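Local coordinates for protein glycogen synthase (Cyanobacterium sp. CLg1, PDB 6GNF) that belongs to the glycogen and starch synthase family of GT-B-fold proteins and binds ADP and a glycan in the cleft between its two Rossmann-like domains, at residues Ser272-His277 with Gly457-Val462; Glu360-Ala365 with Ser431-Cys436; Asn471-Pro476 with Val492-Val497. All blocks are in the same frame, centred on the assembly; numbering follows the deposited sequence.

Contact 1: Ser272-His277 with Gly457-Val462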
loop_
_atom_site.group_PDB
_atom_site.type_symbol
_atom_site.label_atom_id
_atom_site.label_comp_id
_atom_site.label_asym_id
_atom_site.label_seq_id
_atom_site.Cartn_x
_atom_site.Cartn_y
_atom_site.Cartn_z
ATOM N N SER A 272 -7.236 8.371 1.677
ATOM C CA SER A 272 -8.702 8.511 1.616
ATOM C C SER A 272 -9.178 9.512 2.679
ATOM O O SER A 272 -8.576 9.602 3.756
ATOM C CB SER A 272 -9.430 7.172 1.806
ATOM O OG SER A 272 -9.471 6.784 3.158
ATOM N N PRO A 273 -10.225 10.307 2.364
ATOM C CA PRO A 273 -10.775 11.258 3.339
ATOM C C PRO A 273 -11.224 10.607 4.644
ATOM O O PRO A 273 -11.101 11.200 5.705
ATOM C CB PRO A 273 -12.012 11.832 2.637
ATOM C CG PRO A 273 -11.864 11.510 1.196
ATOM C CD PRO A 273 -10.939 10.340 1.072
ATOM N N ASN A 274 -11.805 9.419 4.566
ATOM C CA ASN A 274 -12.318 8.776 5.776
ATOM C C ASN A 274 -11.187 8.247 6.644
ATOM O O ASN A 274 -11.303 8.253 7.868
ATOM C CB ASN A 274 -13.321 7.661 5.442
ATOM C CG ASN A 274 -14.006 7.108 6.680
ATOM O OD1 ASN A 274 -14.605 7.851 7.452
ATOM N ND2 ASN A 274 -13.900 5.803 6.889
ATOM N N PHE A 275 -10.109 7.778 6.018
ATOM C CA PHE A 275 -8.931 7.361 6.777
ATOM C C PHE A 275 -8.299 8.549 7.497
ATOM O O PHE A 275 -7.901 8.430 8.657
ATOM C CB PHE A 275 -7.904 6.683 5.883
ATOM C CG PHE A 275 -6.678 6.210 6.622
ATOM C CD1 PHE A 275 -6.795 5.318 7.681
ATOM C CD2 PHE A 275 -5.418 6.645 6.255
ATOM C CE1 PHE A 275 -5.673 4.878 8.361
ATOM C CE2 PHE A 275 -4.293 6.208 6.930
ATOM C CZ PHE A 275 -4.421 5.321 7.983
ATOM N N ALA A 276 -8.229 9.692 6.814
ATOM C CA ALA A 276 -7.679 10.913 7.414
ATOM C C ALA A 276 -8.472 11.266 8.670
ATOM O O ALA A 276 -7.904 11.603 9.707
ATOM C CB ALA A 276 -7.736 12.064 6.417
ATOM N N HIS A 277 -9.791 11.170 8.545
ATOM C CA HIS A 277 -10.710 11.368 9.653
ATOM C C HIS A 277 -10.407 10.419 10.808
ATOM O O HIS A 277 -10.400 10.833 11.954
ATOM C CB HIS A 277 -12.131 11.140 9.151
ATOM C CG HIS A 277 -13.182 11.631 10.080
ATOM N ND1 HIS A 277 -13.322 11.123 11.353
ATOM C CD2 HIS A 277 -14.198 12.512 9.911
ATOM C CE1 HIS A 277 -14.350 11.699 11.945
ATOM N NE2 HIS A 277 -14.897 12.546 11.092
ATOM N N GLY A 457 -10.845 3.879 3.756
ATOM C CA GLY A 457 -11.289 4.182 2.402
ATOM C C GLY A 457 -12.282 3.209 1.800
ATOM O O GLY A 457 -12.836 3.475 0.730
ATOM N N LEU A 458 -12.540 2.095 2.481
ATOM C CA LEU A 458 -13.582 1.170 2.040
ATOM C C LEU A 458 -14.952 1.832 2.155
ATOM O O LEU A 458 -15.832 1.599 1.328
ATOM C CB LEU A 458 -13.542 -0.129 2.842
ATOM C CG LEU A 458 -12.250 -0.944 2.721
ATOM C CD1 LEU A 458 -12.251 -2.114 3.701
ATOM C CD2 LEU A 458 -12.040 -1.435 1.301
ATOM N N VAL A 459 -15.121 2.668 3.179
ATOM C CA VAL A 459 -16.342 3.457 3.329
ATOM C C VAL A 459 -16.473 4.449 2.171
ATOM O O VAL A 459 -17.546 4.624 1.614
ATOM C CB VAL A 459 -16.370 4.231 4.670
ATOM C CG1 VAL A 459 -17.614 5.108 4.750
ATOM C CG2 VAL A 459 -16.338 3.262 5.851
ATOM N N ASP A 460 -15.376 5.094 1.804
ATOM C CA ASP A 460 -15.373 6.066 0.711
ATOM C C ASP A 460 -15.625 5.435 -0.653
ATOM O O ASP A 460 -16.287 6.036 -1.489
ATOM C CB ASP A 460 -14.031 6.822 0.657
ATOM C CG ASP A 460 -13.883 7.845 1.755
ATOM O OD1 ASP A 460 -14.836 8.606 2.008
ATOM O OD2 ASP A 460 -12.806 7.901 2.372
ATOM N N THR A 461 -15.060 4.254 -0.884
ATOM C CA THR A 461 -15.049 3.647 -2.215
ATOM C C THR A 461 -16.215 2.704 -2.501
ATOM O O THR A 461 -16.488 2.388 -3.655
ATOM C CB THR A 461 -13.737 2.874 -2.449
ATOM O OG1 THR A 461 -13.518 1.953 -1.364
ATOM C CG2 THR A 461 -12.577 3.845 -2.540
ATOM N N VAL A 462 -16.893 2.249 -1.452
ATOM C CA VAL A 462 -18.021 1.320 -1.596
ATOM C C VAL A 462 -19.274 1.883 -0.908
ATOM O O VAL A 462 -19.676 1.416 0.161
ATOM C CB VAL A 462 -17.684 -0.074 -1.017
ATOM C CG1 VAL A 462 -18.774 -1.089 -1.361
ATOM C CG2 VAL A 462 -16.344 -0.558 -1.538
#

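Contact 2: Glu360-Ala365 with Ser431-Cys436. With AC1 (4,6-dideoxy-4-{[(1S,4R,5S,6S)-4,5,6-trihydroxy-3-(hydroxymethyl)cyclohex-2-en-1-yl]amino}-alpha-D-glucopyranose), chain D; ADP (adenosine-5'-diphosphate), chain F.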
loop_
_atom_site.group_PDB
_atom_site.type_symbol
_atom_site.label_atom_id
_atom_site.label_comp_id
_atom_site.label_asym_id
_atom_site.label_seq_id
_atom_site.Cartn_x
_atom_site.Cartn_y
_atom_site.Cartn_z
ATOM N N GLU A 360 -2.250 -11.255 7.106
ATOM C CA GLU A 360 -1.794 -10.479 8.244
ATOM C C GLU A 360 -3.025 -9.906 8.957
ATOM O O GLU A 360 -4.095 -9.804 8.367
ATOM C CB GLU A 360 -0.860 -9.373 7.740
ATOM C CG GLU A 360 -0.052 -8.640 8.842
ATOM C CD GLU A 360 -0.420 -7.149 9.031
ATOM O OE1 GLU A 360 0.014 -6.282 8.233
ATOM O OE2 GLU A 360 -1.155 -6.857 9.999
ATOM N N ASN A 361 -2.851 -9.530 10.218
ATOM C CA ASN A 361 -3.957 -9.017 11.029
ATOM C C ASN A 361 -4.821 -7.968 10.318
ATOM O O ASN A 361 -6.045 -8.002 10.399
ATOM C CB ASN A 361 -3.425 -8.424 12.337
ATOM C CG ASN A 361 -4.542 -7.928 13.244
ATOM O OD1 ASN A 361 -5.343 -8.719 13.753
ATOM N ND2 ASN A 361 -4.634 -6.620 13.414
ATOM N N GLN A 362 -4.182 -7.024 9.643
ATOM C CA GLN A 362 -4.897 -5.954 8.962
ATOM C C GLN A 362 -6.046 -6.435 8.075
ATOM O O GLN A 362 -7.115 -5.820 8.068
ATOM C CB GLN A 362 -3.940 -5.111 8.109
ATOM C CG GLN A 362 -4.663 -3.966 7.415
ATOM C CD GLN A 362 -3.788 -3.156 6.508
ATOM O OE1 GLN A 362 -2.564 -3.160 6.633
ATOM N NE2 GLN A 362 -4.407 -2.463 5.562
ATOM N N LYS A 363 -5.820 -7.521 7.329
ATOM C CA LYS A 363 -6.741 -7.959 6.264
ATOM C C LYS A 363 -7.828 -8.941 6.694
ATOM O O LYS A 363 -8.777 -9.169 5.951
ATOM C CB LYS A 363 -5.944 -8.570 5.109
ATOM C CG LYS A 363 -4.919 -7.632 4.481
ATOM C CD LYS A 363 -5.576 -6.526 3.677
ATOM C CE LYS A 363 -4.546 -5.528 3.179
ATOM N NZ LYS A 363 -5.153 -4.476 2.310
ATOM N N GLY A 364 -7.699 -9.525 7.883
ATOM C CA GLY A 364 -8.744 -10.386 8.427
ATOM C C GLY A 364 -8.907 -11.732 7.753
ATOM O O GLY A 364 -9.988 -12.322 7.813
ATOM N N ALA A 365 -7.837 -12.248 7.155
ATOM C CA ALA A 365 -7.843 -13.592 6.587
ATOM C C ALA A 365 -8.128 -14.637 7.665
ATOM O O ALA A 365 -8.824 -15.635 7.413
ATOM C CB ALA A 365 -6.518 -13.886 5.899
ATOM N N SER A 431 -11.291 -6.279 6.414
ATOM C CA SER A 431 -10.149 -5.572 6.969
ATOM C C SER A 431 -10.469 -4.989 8.343
ATOM O O SER A 431 -11.571 -4.508 8.579
ATOM C CB SER A 431 -9.698 -4.450 6.027
ATOM O OG SER A 431 -9.351 -4.970 4.755
ATOM N N ARG A 432 -9.489 -5.031 9.241
ATOM C CA ARG A 432 -9.598 -4.394 10.550
ATOM C C ARG A 432 -9.277 -2.903 10.474
ATOM O O ARG A 432 -9.776 -2.117 11.268
ATOM C CB ARG A 432 -8.682 -5.084 11.558
ATOM C CG ARG A 432 -9.106 -6.512 11.872
ATOM C CD ARG A 432 -8.273 -7.115 12.986
ATOM N NE ARG A 432 -8.819 -8.400 13.437
ATOM C CZ ARG A 432 -8.493 -9.603 12.958
ATOM N NH1 ARG A 432 -7.599 -9.739 11.987
ATOM N NH2 ARG A 432 -9.071 -10.685 13.457
ATOM N N PHE A 433 -8.397 -2.529 9.556
ATOM C CA PHE A 433 -8.216 -1.133 9.161
ATOM C C PHE A 433 -7.742 -1.131 7.708
ATOM O O PHE A 433 -7.101 -2.092 7.261
ATOM C CB PHE A 433 -7.225 -0.419 10.081
ATOM C CG PHE A 433 -5.891 -1.102 10.179
ATOM C CD1 PHE A 433 -5.693 -2.144 11.075
ATOM C CD2 PHE A 433 -4.831 -0.707 9.368
ATOM C CE1 PHE A 433 -4.463 -2.776 11.168
ATOM C CE2 PHE A 433 -3.598 -1.337 9.453
ATOM C CZ PHE A 433 -3.417 -2.377 10.352
ATOM N N GLU A 434 -8.071 -0.078 6.963
ATOM C CA GLU A 434 -7.770 -0.035 5.540
ATOM C C GLU A 434 -7.689 1.400 5.042
ATOM O O GLU A 434 -8.712 2.004 4.731
ATOM C CB GLU A 434 -8.825 -0.816 4.750
ATOM C CG GLU A 434 -8.380 -1.202 3.349
ATOM C CD GLU A 434 -7.248 -2.199 3.366
ATOM O OE1 GLU A 434 -7.517 -3.360 3.739
ATOM O OE2 GLU A 434 -6.106 -1.830 3.004
ATOM N N PRO A 435 -6.471 1.963 4.979
ATOM C CA PRO A 435 -6.285 3.324 4.504
ATOM C C PRO A 435 -7.031 3.641 3.207
ATOM O O PRO A 435 -7.704 4.669 3.114
ATOM C CB PRO A 435 -4.764 3.417 4.329
ATOM C CG PRO A 435 -4.249 2.562 5.427
ATOM C CD PRO A 435 -5.221 1.416 5.527
ATOM N N CYS A 436 -6.945 2.755 2.221
ATOM C CA CYS A 436 -7.776 2.875 1.026
ATOM C C CYS A 436 -8.229 1.522 0.516
ATOM O O CYS A 436 -9.426 1.250 0.451
ATOM C CB CYS A 436 -7.048 3.625 -0.090
ATOM S SG CYS A 436 -8.081 3.921 -1.544
HETATM C C1 AC1 D . 4.124 -1.345 2.851
HETATM O O2 AC1 D . 4.373 0.946 3.642
HETATM C C2 AC1 D . 3.609 0.093 2.765
HETATM C C4A AC1 D . -3.350 1.334 0.758
HETATM C C3 AC1 D . 2.117 0.183 3.088
HETATM O O3 AC1 D . 1.704 1.522 2.800
HETATM C C4 AC1 D . 1.291 -0.843 2.279
HETATM N N4A AC1 D . -0.168 -0.808 2.536
HETATM C C5 AC1 D . 1.890 -2.227 2.573
HETATM O O5 AC1 D . 3.260 -2.254 2.153
HETATM C C6 AC1 D . 1.172 -3.357 1.854
HETATM C C1B AC1 D . -1.036 0.362 2.376
HETATM C C2B AC1 D . -2.519 0.141 2.798
HETATM O O2B AC1 D . -2.756 -1.116 3.424
HETATM C C3B AC1 D . -3.549 0.176 1.691
HETATM O O3B AC1 D . -4.847 0.316 2.267
HETATM O O4 AC1 D . -4.247 1.125 -0.338
HETATM C C5B AC1 D . -1.924 1.396 0.278
HETATM C C7B AC1 D . -0.909 0.918 0.979
HETATM C C6B AC1 D . -1.642 2.071 -1.027
HETATM O O6B AC1 D . -2.117 3.414 -0.909
HETATM P PB ADP F . -2.121 -3.617 0.811
HETATM O O1B ADP F . -2.594 -3.143 2.161
HETATM O O2B ADP F . -1.458 -2.540 -0.003
HETATM O O3B ADP F . -1.396 -4.935 0.856
HETATM P PA ADP F . -4.085 -3.157 -1.248
HETATM O O1A ADP F . -3.928 -1.648 -1.121
HETATM O O2A ADP F . -5.444 -3.778 -1.547
HETATM O O3A ADP F . -3.517 -3.925 0.061
HETATM O "O5'" ADP F . -3.054 -3.685 -2.376
HETATM C "C5'" ADP F . -2.611 -5.046 -2.410
HETATM C "C4'" ADP F . -2.392 -5.429 -3.869
HETATM O "O4'" ADP F . -1.671 -6.655 -4.003
HETATM C "C3'" ADP F . -3.719 -5.631 -4.569
HETATM O "O3'" ADP F . -3.632 -5.009 -5.855
HETATM C "C2'" ADP F . -3.882 -7.132 -4.657
HETATM O "O2'" ADP F . -4.559 -7.450 -5.869
HETATM C "C1'" ADP F . -2.459 -7.663 -4.638
HETATM N N9 ADP F . -2.232 -8.936 -3.899
HETATM C C8 ADP F . -2.222 -9.102 -2.559
HETATM N N7 ADP F . -1.946 -10.392 -2.224
HETATM C C5 ADP F . -1.760 -11.072 -3.369
HETATM C C6 ADP F . -1.440 -12.461 -3.755
HETATM N N6 ADP F . -1.257 -13.419 -2.825
HETATM N N1 ADP F . -1.340 -12.752 -5.069
HETATM C C2 ADP F . -1.522 -11.825 -6.025
HETATM N N3 ADP F . -1.813 -10.542 -5.741
HETATM C C4 ADP F . -1.940 -10.108 -4.465
HETATM O O HOH W 1 -9.463 -7.288 3.805
#

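Contact 3: Asn471-Pro476 with Val492-Val497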
loop_
_atom_site.group_PDB
_atom_site.type_symbol
_atom_site.label_atom_id
_atom_site.label_comp_id
_atom_site.label_asym_id
_atom_site.label_seq_id
_atom_site.Cartn_x
_atom_site.Cartn_y
_atom_site.Cartn_z
ATOM N N ASN A 471 -20.344 -5.494 9.508
ATOM C CA ASN A 471 -20.123 -4.836 10.783
ATOM C C ASN A 471 -18.617 -4.769 11.016
ATOM O O ASN A 471 -17.842 -5.401 10.298
ATOM C CB ASN A 471 -20.826 -5.579 11.921
ATOM C CG ASN A 471 -22.337 -5.451 11.864
ATOM O OD1 ASN A 471 -22.873 -4.531 11.253
ATOM N ND2 ASN A 471 -23.032 -6.364 12.534
ATOM N N LYS A 472 -18.208 -3.991 12.008
ATOM C CA LYS A 472 -16.792 -3.766 12.300
ATOM C C LYS A 472 -16.081 -5.054 12.712
ATOM O O LYS A 472 -16.598 -5.816 13.512
ATOM C CB LYS A 472 -16.668 -2.729 13.419
ATOM C CG LYS A 472 -15.251 -2.299 13.735
ATOM C CD LYS A 472 -15.222 -1.433 14.984
ATOM C CE LYS A 472 -13.802 -1.060 15.365
ATOM N NZ LYS A 472 -13.162 -0.191 14.335
ATOM N N ILE A 473 -14.894 -5.281 12.165
ATOM C CA ILE A 473 -14.066 -6.421 12.551
ATOM C C ILE A 473 -13.163 -5.950 13.686
ATOM O O ILE A 473 -12.293 -5.119 13.462
ATOM C CB ILE A 473 -13.195 -6.934 11.379
ATOM C CG1 ILE A 473 -14.033 -7.130 10.105
ATOM C CG2 ILE A 473 -12.488 -8.230 11.762
ATOM C CD1 ILE A 473 -15.163 -8.132 10.224
ATOM N N PRO A 474 -13.375 -6.466 14.906
ATOM C CA PRO A 474 -12.684 -5.868 16.049
ATOM C C PRO A 474 -11.183 -6.129 16.054
ATOM O O PRO A 474 -10.739 -7.200 15.643
ATOM C CB PRO A 474 -13.363 -6.517 17.256
ATOM C CG PRO A 474 -13.931 -7.797 16.751
ATOM C CD PRO A 474 -14.200 -7.627 15.286
ATOM N N MET A 475 -10.423 -5.131 16.505
ATOM C CA MET A 475 -8.971 -5.221 16.601
ATOM C C MET A 475 -8.575 -6.006 17.843
ATOM O O MET A 475 -9.353 -6.091 18.783
ATOM C CB MET A 475 -8.360 -3.816 16.688
ATOM C CG MET A 475 -8.285 -3.071 15.370
ATOM S SD MET A 475 -6.872 -3.584 14.368
ATOM C CE MET A 475 -5.513 -2.760 15.185
ATOM N N PRO A 476 -7.338 -6.532 17.873
ATOM C CA PRO A 476 -6.815 -7.106 19.119
ATOM C C PRO A 476 -6.775 -6.048 20.226
ATOM O O PRO A 476 -6.574 -4.874 19.918
ATOM C CB PRO A 476 -5.388 -7.551 18.742
ATOM C CG PRO A 476 -5.321 -7.522 17.250
ATOM C CD PRO A 476 -6.317 -6.498 16.811
ATOM N N VAL A 492 -16.026 -12.876 12.914
ATOM C CA VAL A 492 -16.726 -13.854 12.081
ATOM C C VAL A 492 -18.184 -13.446 11.899
ATOM O O VAL A 492 -18.661 -13.313 10.770
ATOM C CB VAL A 492 -16.643 -15.278 12.685
ATOM C CG1 VAL A 492 -17.650 -16.221 12.039
ATOM C CG2 VAL A 492 -15.233 -15.830 12.532
ATOM N N ASP A 493 -18.857 -13.178 13.012
ATOM C CA ASP A 493 -20.258 -12.770 12.992
ATOM C C ASP A 493 -20.440 -11.444 12.243
ATOM O O ASP A 493 -21.352 -11.285 11.435
ATOM C CB ASP A 493 -20.795 -12.663 14.424
ATOM C CG ASP A 493 -20.818 -14.018 15.155
ATOM O OD1 ASP A 493 -20.873 -15.080 14.491
ATOM O OD2 ASP A 493 -20.792 -14.031 16.402
ATOM N N ALA A 494 -19.525 -10.506 12.464
ATOM C CA ALA A 494 -19.575 -9.202 11.804
ATOM C C ALA A 494 -19.418 -9.317 10.281
ATOM O O ALA A 494 -20.088 -8.608 9.525
ATOM C CB ALA A 494 -18.510 -8.289 12.383
ATOM N N MET A 495 -18.543 -10.216 9.840
ATOM C CA MET A 495 -18.331 -10.449 8.411
ATOM C C MET A 495 -19.582 -11.050 7.787
ATOM O O MET A 495 -20.048 -10.598 6.749
ATOM C CB MET A 495 -17.135 -11.388 8.195
ATOM C CG MET A 495 -16.835 -11.711 6.736
ATOM S SD MET A 495 -15.448 -12.847 6.541
ATOM C CE MET A 495 -16.186 -14.377 7.102
ATOM N N ILE A 496 -20.132 -12.061 8.444
ATOM C CA ILE A 496 -21.284 -12.796 7.920
ATOM C C ILE A 496 -22.534 -11.919 7.777
ATOM O O ILE A 496 -23.328 -12.119 6.860
ATOM C CB ILE A 496 -21.568 -14.045 8.779
ATOM C CG1 ILE A 496 -20.452 -15.074 8.553
ATOM C CG2 ILE A 496 -22.920 -14.657 8.440
ATOM C CD1 ILE A 496 -20.360 -16.141 9.622
ATOM N N VAL A 497 -22.705 -10.950 8.670
ATOM C CA VAL A 497 -23.783 -9.970 8.531
ATOM C C VAL A 497 -23.708 -9.284 7.164
ATOM O O VAL A 497 -24.727 -9.157 6.476
ATOM C CB VAL A 497 -23.761 -8.924 9.675
ATOM C CG1 VAL A 497 -24.605 -7.700 9.333
ATOM C CG2 VAL A 497 -24.255 -9.555 10.970
#

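Contact 1: Ser272-His277 with Gly457-Val462
Asn274 and Asp460 bury the most surface here, joined by a bond from Asn274 N to Asp460 OD2 (2.8 Å, N-H...O angle 154°). OD2 uses its syn lone pair, and the N-H it takes belongs to the first turn of helix 273-281, where the helix end would probably favour a negative charge. Asp460 OD2 also lies against carbon, 3.1 Å from Asn274 CB and 3.3 Å from Pro273 CD. With CG anti to the backbone N (chi1 -172°), the Asn274 amide swings past Asp460 to the flank of Val459; Asn274 ND2 lies 3.7 Å from Val459 CG2 and donates to Gly456 O. The two helices, whose local axes pass 8.1 Å apart at 148°, come from opposite domains of the GT-B fold, so this polar pairing ties one domain to the other. Gly457, lacking a side chain, lets its CA come to 3.3 Å from Ser272 OG. Ser272 is the N-cap residue of helix 273-281, its OG accepting from Phe275 N at 3.1 Å, and this hydroxyl is also bonded to Pro435 O. Within the other helix, the carbonyl oxygen of Gly457 receives Thr461 N and Thr461 OG1 from opposite faces of its plane.

Contact 2: Glu360-Ala365 with Ser431-Cys436
Asn361 grips Arg432 with its backbone oxygen: Arg432 NH1 donates to Asn361 O (2.8 Å), which sits at the guanidinium edge, in the guanidinium plane, and is met on a lone pair. The Asn361 amide lies over a guanidinium face, the two planes 10° apart, and Asp366 adds a salt bridge to NH1. Gln362, whose N is held by Glu360 OE2, follows with a backbone bond, Arg432 N to Gln362 O. The Gln362 side chain, CG anti to the backbone N and extended beyond, runs across the Phe433 ring. Gln362 CG stands over the face, 3.6 Å from the centroid of the Phe433 ring in a CH-pi contact, while the amide stacks at 22° to the ring. Gln362 NE2 then reaches AC1 O2B (3.0 Å) in a nearly straight bond and gives a weak one to Phe433 O. Lys363 starts off away from 431-436 but bends at chi2 (-71°), bringing Lys363 NZ to Glu434 OE2 (2.9 Å) in a salt bridge and to ADP O3A (2.8 Å) and O1B. Ser431 OG donates to Glu434 OE1 (2.6 Å), and AC1 O3B donates to Glu434 OE2 (2.6 Å). Two loops at the C-terminal ends of neighbouring parallel strands thus build one wall of the ligand site, as is typical of the nucleotide-binding Rossmann-like domain of GT-B proteins.

Contact 3: Asn471-Pro476 with Val492-Val497
Asn471 and Ala494 bring their backbones together with CA atoms 4.5 Å apart, and Asn471 N donates to Ala494 O (3.1 Å, N-H...O angle 151°) on the flank of helix 485-503. This is the one hydrogen bond between the extended chain 471-476 and helical segment 492-497; the remaining contacts are van der Waals. Ala494 is the helical residue most covered. Its methyl points at the loop and is touched by three successive residues: Lys472 O lies 3.3 Å from Ala494 CB, Asn471 CB comes to 3.6 Å, and Ile473 CD1 reaches it at 4.0 Å. One turn further along the helix, the amide of Asn471, an exposed residue, lies obliquely across Val497. Asn471 ND2 is 3.8 Å from Val497 CG2 and equally near CG1, so the amide nitrogen spans the branched end of the valine. The side chain of Lys472 sets off away from the helix, whereas that of Ile473 ends nearer to it. Successive bends at chi1 (-49°) and chi2 (-61°) bring Ile473 CD1 towards the helix, where it touches Ala494 and, at 4.3 Å, Met495 CB. Ile473 and Met495 also both meet Val367 of helix 365-370, so the two side chains share an apolar neighbour. Asp493, on another side of the helix, forms a salt bridge with Lys374. The chain leaving the short edge strand 468-469 is in this way packed against the helix that follows it, at the edge of the parallel sheet of the C-terminal Rossmann-like domain of the GT-B fold.

How the contacts relate
Contact 2 is the buried one, rich in charge and shared with ADP and AC1, while contacts 1 and 3 are only partly buried. Contact 1 joins elements of two domains through a carboxylate and a helix start; contacts 2 and 3 stay within the C-terminal domain. Segment 431-436 links all three: Glu434 O probably accepts from Gly457 N and Phe275 CB packs on Pro435 on the contact 1 side, and at its other end Arg432 NE probably donates to Pro474 O of contact 3. Met475 SD also packs on Arg432 and Phe433. Contact 3, farthest from the chain centre, relies mainly on apolar packing and does not touch contact 1.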